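Local coordinates for glutathione S-transferase domain (Xanthobacter autotrophicus, PDB 4HZ2), which binds glutathione and probably acts as a transferase of the glutathione S-transferase family, at residues L158-L171 / W200-L213. Sequence-based numbering, arbitrary orientation.
Sequences LDVMEQHLAGEPWL and WPAVLAWVDRVAAL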
loop_
_atom_site.group_PDB
_atom_site.type_symbol
_atom_site.label_atom_id
_atom_site.label_comp_id
_atom_site.label_asym_id
_atom_site.label_seq_id
_atom_site.Cartn_x
_atom_site.Cartn_y
_atom_site.Cartn_z
ATOM N N LEU B 158 -8.407 12.607 -4.738
ATOM C CA LEU B 158 -8.056 13.690 -5.654
ATOM C C LEU B 158 -7.961 15.032 -4.877
ATOM O O LEU B 158 -7.100 15.873 -5.180
ATOM C CB LEU B 158 -9.019 13.774 -6.860
ATOM C CG LEU B 158 -8.954 12.585 -7.826
ATOM C CD1 LEU B 158 -10.101 12.591 -8.834
ATOM C CD2 LEU B 158 -7.606 12.563 -8.551
ATOM N N ASP B 159 -8.827 15.212 -3.875
ATOM C CA ASP B 159 -8.774 16.438 -3.062
ATOM C C ASP B 159 -7.415 16.560 -2.336
ATOM O O ASP B 159 -6.857 17.656 -2.209
ATOM C CB ASP B 159 -9.885 16.460 -2.001
ATOM C CG ASP B 159 -11.261 16.687 -2.572
ATOM O OD1 ASP B 159 -11.380 17.258 -3.687
ATOM O OD2 ASP B 159 -12.236 16.346 -1.842
ATOM N N VAL B 160 -6.883 15.424 -1.872
ATOM C CA VAL B 160 -5.595 15.405 -1.168
ATOM C C VAL B 160 -4.500 15.824 -2.176
ATOM O O VAL B 160 -3.636 16.651 -1.901
ATOM C CB VAL B 160 -5.273 14.004 -0.578
ATOM C CG1 VAL B 160 -3.810 13.912 -0.150
ATOM C CG2 VAL B 160 -6.176 13.678 0.605
ATOM N N MET B 161 -4.554 15.244 -3.365
ATOM C CA MET B 161 -3.554 15.557 -4.391
ATOM C C MET B 161 -3.654 17.029 -4.776
ATOM O O MET B 161 -2.655 17.703 -4.925
ATOM C CB MET B 161 -3.775 14.659 -5.603
ATOM C CG MET B 161 -3.465 13.208 -5.277
ATOM S SD MET B 161 -3.803 12.171 -6.711
ATOM C CE MET B 161 -2.568 12.807 -7.876
ATOM N N GLU B 162 -4.875 17.516 -4.932
ATOM C CA GLU B 162 -5.110 18.924 -5.310
ATOM C C GLU B 162 -4.526 19.886 -4.282
ATOM O O GLU B 162 -3.901 20.898 -4.642
ATOM C CB GLU B 162 -6.611 19.185 -5.518
ATOM C CG GLU B 162 -6.972 20.648 -5.824
ATOM C CD GLU B 162 -6.725 20.964 -7.293
ATOM O OE1 GLU B 162 -6.417 20.018 -8.058
ATOM O OE2 GLU B 162 -6.840 22.131 -7.707
ATOM N N GLN B 163 -4.723 19.573 -3.008
ATOM C CA GLN B 163 -4.273 20.435 -1.918
ATOM C C GLN B 163 -2.740 20.569 -1.988
ATOM O O GLN B 163 -2.171 21.642 -1.789
ATOM C CB GLN B 163 -4.695 19.794 -0.582
ATOM C CG GLN B 163 -4.610 20.664 0.652
ATOM C CD GLN B 163 -3.194 20.761 1.195
ATOM O OE1 GLN B 163 -2.377 19.843 1.048
ATOM N NE2 GLN B 163 -2.896 21.877 1.823
ATOM N N HIS B 164 -2.060 19.462 -2.290
ATOM C CA HIS B 164 -0.622 19.501 -2.332
ATOM C C HIS B 164 -0.146 20.205 -3.618
ATOM O O HIS B 164 0.737 21.063 -3.584
ATOM C CB HIS B 164 -0.046 18.074 -2.311
ATOM C CG HIS B 164 1.439 18.051 -2.503
ATOM N ND1 HIS B 164 2.330 18.009 -1.444
ATOM C CD2 HIS B 164 2.192 18.142 -3.630
ATOM C CE1 HIS B 164 3.568 18.060 -1.915
ATOM N NE2 HIS B 164 3.509 18.164 -3.234
ATOM N N LEU B 165 -0.721 19.819 -4.757
ATOM C CA LEU B 165 -0.231 20.272 -6.065
ATOM C C LEU B 165 -0.617 21.725 -6.395
ATOM O O LEU B 165 -0.115 22.321 -7.350
ATOM C CB LEU B 165 -0.743 19.333 -7.158
ATOM C CG LEU B 165 -0.014 17.954 -7.113
ATOM C CD1 LEU B 165 -0.761 16.876 -7.894
ATOM C CD2 LEU B 165 1.444 17.992 -7.588
ATOM N N ALA B 166 -1.518 22.296 -5.601
ATOM C CA ALA B 166 -1.829 23.728 -5.718
ATOM C C ALA B 166 -0.635 24.580 -5.256
ATOM O O ALA B 166 -0.452 25.725 -5.707
ATOM C CB ALA B 166 -3.088 24.069 -4.914
ATOM N N GLY B 167 0.157 24.024 -4.339
ATOM C CA GLY B 167 1.323 24.711 -3.791
ATOM C C GLY B 167 2.708 24.274 -4.295
ATOM O O GLY B 167 3.666 25.063 -4.219
ATOM N N GLU B 168 2.834 23.047 -4.814
ATOM C CA GLU B 168 4.110 22.588 -5.368
ATOM C C GLU B 168 3.812 21.815 -6.651
ATOM O O GLU B 168 2.839 21.085 -6.702
ATOM C CB GLU B 168 4.814 21.643 -4.396
ATOM C CG GLU B 168 5.333 22.289 -3.118
ATOM C CD GLU B 168 6.439 23.309 -3.358
ATOM O OE1 GLU B 168 7.071 23.296 -4.452
ATOM O OE2 GLU B 168 6.700 24.133 -2.426
ATOM N N PRO B 169 4.641 21.968 -7.697
ATOM C CA PRO B 169 4.329 21.301 -8.976
ATOM C C PRO B 169 4.595 19.792 -9.007
ATOM O O PRO B 169 4.071 19.111 -9.905
ATOM C CB PRO B 169 5.251 22.021 -9.975
ATOM C CG PRO B 169 6.387 22.547 -9.133
ATOM C CD PRO B 169 5.707 22.977 -7.852
ATOM N N TRP B 170 5.384 19.285 -8.051
ATOM C CA TRP B 170 5.703 17.852 -7.955
ATOM C C TRP B 170 5.293 17.304 -6.600
ATOM O O TRP B 170 5.209 18.050 -5.622
ATOM C CB TRP B 170 7.212 17.642 -8.157
ATOM C CG TRP B 170 7.698 18.227 -9.433
ATOM C CD1 TRP B 170 8.506 19.332 -9.583
ATOM C CD2 TRP B 170 7.434 17.738 -10.767
ATOM N NE1 TRP B 170 8.753 19.561 -10.927
ATOM C CE2 TRP B 170 8.112 18.596 -11.671
ATOM C CE3 TRP B 170 6.676 16.678 -11.282
ATOM C CZ2 TRP B 170 8.046 18.422 -13.058
ATOM C CZ3 TRP B 170 6.626 16.493 -12.670
ATOM C CH2 TRP B 170 7.294 17.367 -13.537
ATOM N N LEU B 171 5.070 15.993 -6.511
ATOM C CA LEU B 171 4.646 15.405 -5.234
ATOM C C LEU B 171 5.716 15.477 -4.115
ATOM O O LEU B 171 5.373 15.586 -2.934
ATOM C CB LEU B 171 4.158 13.964 -5.410
ATOM C CG LEU B 171 2.807 13.866 -6.147
ATOM C CD1 LEU B 171 2.468 12.381 -6.369
ATOM C CD2 LEU B 171 1.684 14.589 -5.388
ATOM N N TRP B 200 -10.350 19.483 -10.628
ATOM C CA TRP B 200 -9.139 19.464 -9.802
ATOM C C TRP B 200 -8.014 20.070 -10.632
ATOM O O TRP B 200 -7.126 19.355 -11.110
ATOM C CB TRP B 200 -8.762 18.020 -9.390
ATOM C CG TRP B 200 -9.763 17.410 -8.410
ATOM C CD1 TRP B 200 -9.728 17.504 -7.051
ATOM C CD2 TRP B 200 -10.936 16.635 -8.732
ATOM N NE1 TRP B 200 -10.809 16.840 -6.493
ATOM C CE2 TRP B 200 -11.559 16.288 -7.501
ATOM C CE3 TRP B 200 -11.521 16.195 -9.934
ATOM C CZ2 TRP B 200 -12.746 15.526 -7.438
ATOM C CZ3 TRP B 200 -12.699 15.416 -9.870
ATOM C CH2 TRP B 200 -13.295 15.093 -8.619
ATOM N N PRO B 201 -8.042 21.389 -10.809
ATOM C CA PRO B 201 -7.184 22.006 -11.804
ATOM C C PRO B 201 -5.698 21.852 -11.521
ATOM O O PRO B 201 -4.914 21.823 -12.470
ATOM C CB PRO B 201 -7.616 23.495 -11.791
ATOM C CG PRO B 201 -8.415 23.671 -10.539
ATOM C CD PRO B 201 -9.018 22.328 -10.226
ATOM N N ALA B 202 -5.298 21.823 -10.247
ATOM C CA ALA B 202 -3.877 21.614 -9.911
ATOM C C ALA B 202 -3.478 20.178 -10.262
ATOM O O ALA B 202 -2.362 19.938 -10.732
ATOM C CB ALA B 202 -3.574 21.921 -8.448
ATOM N N VAL B 203 -4.368 19.219 -10.029
ATOM C CA VAL B 203 -4.108 17.840 -10.472
ATOM C C VAL B 203 -4.018 17.775 -12.001
ATOM O O VAL B 203 -3.124 17.121 -12.546
ATOM C CB VAL B 203 -5.159 16.837 -9.945
ATOM C CG1 VAL B 203 -4.845 15.439 -10.451
ATOM C CG2 VAL B 203 -5.176 16.877 -8.413
ATOM N N LEU B 204 -4.915 18.469 -12.699
ATOM C CA LEU B 204 -4.909 18.449 -14.171
ATOM C C LEU B 204 -3.582 19.003 -14.682
ATOM O O LEU B 204 -2.962 18.432 -15.601
ATOM C CB LEU B 204 -6.083 19.237 -14.751
ATOM C CG LEU B 204 -6.209 19.340 -16.270
ATOM C CD1 LEU B 204 -6.265 17.945 -16.865
ATOM C CD2 LEU B 204 -7.443 20.161 -16.667
ATOM N N ALA B 205 -3.120 20.091 -14.061
ATOM C CA ALA B 205 -1.883 20.747 -14.481
ATOM C C ALA B 205 -0.692 19.824 -14.227
ATOM O O ALA B 205 0.286 19.787 -15.014
ATOM C CB ALA B 205 -1.719 22.095 -13.783
ATOM N N TRP B 206 -0.771 19.058 -13.148
ATOM C CA TRP B 206 0.299 18.125 -12.802
ATOM C C TRP B 206 0.281 16.956 -13.794
ATOM O O TRP B 206 1.346 16.541 -14.292
ATOM C CB TRP B 206 0.123 17.647 -11.351
ATOM C CG TRP B 206 0.862 16.429 -10.992
ATOM C CD1 TRP B 206 2.160 16.349 -10.571
ATOM C CD2 TRP B 206 0.324 15.105 -10.946
ATOM N NE1 TRP B 206 2.484 15.014 -10.302
ATOM C CE2 TRP B 206 1.369 14.236 -10.519
ATOM C CE3 TRP B 206 -0.933 14.561 -11.243
ATOM C CZ2 TRP B 206 1.181 12.841 -10.376
ATOM C CZ3 TRP B 206 -1.128 13.169 -11.101
ATOM C CH2 TRP B 206 -0.074 12.324 -10.669
ATOM N N VAL B 207 -0.910 16.446 -14.123
ATOM C CA VAL B 207 -1.005 15.401 -15.140
ATOM C C VAL B 207 -0.306 15.859 -16.436
ATOM O O VAL B 207 0.520 15.125 -16.999
ATOM C CB VAL B 207 -2.458 14.962 -15.436
ATOM C CG1 VAL B 207 -2.513 14.136 -16.734
ATOM C CG2 VAL B 207 -3.053 14.206 -14.242
ATOM N N ASP B 208 -0.563 17.094 -16.869
ATOM C CA ASP B 208 0.062 17.587 -18.104
ATOM C C ASP B 208 1.583 17.704 -17.981
ATOM O O ASP B 208 2.325 17.415 -18.934
ATOM C CB ASP B 208 -0.546 18.919 -18.548
ATOM C CG ASP B 208 -2.013 18.785 -18.959
ATOM O OD1 ASP B 208 -2.441 17.676 -19.341
ATOM O OD2 ASP B 208 -2.752 19.797 -18.897
ATOM N N ARG B 209 2.049 18.150 -16.816
ATOM C CA ARG B 209 3.477 18.323 -16.519
ATOM C C ARG B 209 4.179 16.977 -16.569
ATOM O O ARG B 209 5.260 16.833 -17.162
ATOM C CB ARG B 209 3.585 18.946 -15.106
ATOM C CG ARG B 209 4.925 19.375 -14.580
ATOM C CD ARG B 209 4.702 20.001 -13.202
ATOM N NE ARG B 209 3.820 21.165 -13.288
ATOM C CZ ARG B 209 2.731 21.380 -12.551
ATOM N NH1 ARG B 209 2.347 20.542 -11.590
ATOM N NH2 ARG B 209 2.022 22.485 -12.763
ATOM N N VAL B 210 3.563 15.972 -15.955
ATOM C CA VAL B 210 4.176 14.641 -15.957
ATOM C C VAL B 210 4.163 14.085 -17.381
ATOM O O VAL B 210 5.178 13.543 -17.854
ATOM C CB VAL B 210 3.482 13.663 -14.973
ATOM C CG1 VAL B 210 4.016 12.248 -15.178
ATOM C CG2 VAL B 210 3.690 14.122 -13.533
ATOM N N ALA B 211 3.061 14.264 -18.094
ATOM C CA ALA B 211 2.946 13.720 -19.460
ATOM C C ALA B 211 3.985 14.325 -20.407
ATOM O O ALA B 211 4.367 13.704 -21.405
ATOM C CB ALA B 211 1.536 13.927 -20.016
ATOM N N ALA B 212 4.427 15.548 -20.108
ATOM C CA ALA B 212 5.388 16.237 -20.966
ATOM C C ALA B 212 6.838 15.830 -20.687
ATOM O O ALA B 212 7.749 16.192 -21.453
ATOM C CB ALA B 212 5.230 17.743 -20.837
ATOM N N LEU B 213 7.074 15.082 -19.608
ATOM C CA LEU B 213 8.450 14.650 -19.294
ATOM C C LEU B 213 8.997 13.719 -20.375
ATOM O O LEU B 213 8.261 12.881 -20.894
ATOM C CB LEU B 213 8.506 13.951 -17.930
ATOM C CG LEU B 213 8.266 14.856 -16.716
ATOM C CD1 LEU B 213 8.129 13.990 -15.470
ATOM C CD2 LEU B 213 9.429 15.824 -16.556
HETATM O O HOH W 1 -0.083 21.491 -10.256
#
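Helices 158-165 and 201-211 cross at 77° with their axes 8.0 Å apart; the CA atoms of Glu162 and Val203, and of Ala166 and Ala202, are neighbours across the crossing. Glu162 shows how a carboxylate can receive a helix start: bent at chi2 (81°), its chain brings OE1 to Val203 N and OE2 to Ala202 N, each at 3.0 Å and both syn, so two backbone N-H groups of the first turn are satisfied and the carboxylate's rotation is fixed. The partly positive N-terminal end of helix 201-211 would be expected to favour its negative charge. Trp200, at the N-cap position, lies with one face against Leu158 CB, and NE1 donates in the indole plane to the anti side of Asp159 OD1 (2.9 Å, 162°). Further along, Leu165 CD1 sits over the five-membered ring of Trp206, while Met161 CE reaches Trp206 CZ3 at 3.6 Å; Trp206 NE1 is hydrogen-bonded to Asp180 OD1. In the loop after helix 158-165, Trp170 takes Arg209 CD over its six-membered ring, and Pro169 O accepts from Arg209 NH1 (2.8 Å), which also donates to a water bridging Leu165 O and Ala202 O. With helix 178-187, this crossing belongs to the all-helical C-terminal domain of the glutathione S-transferase fold.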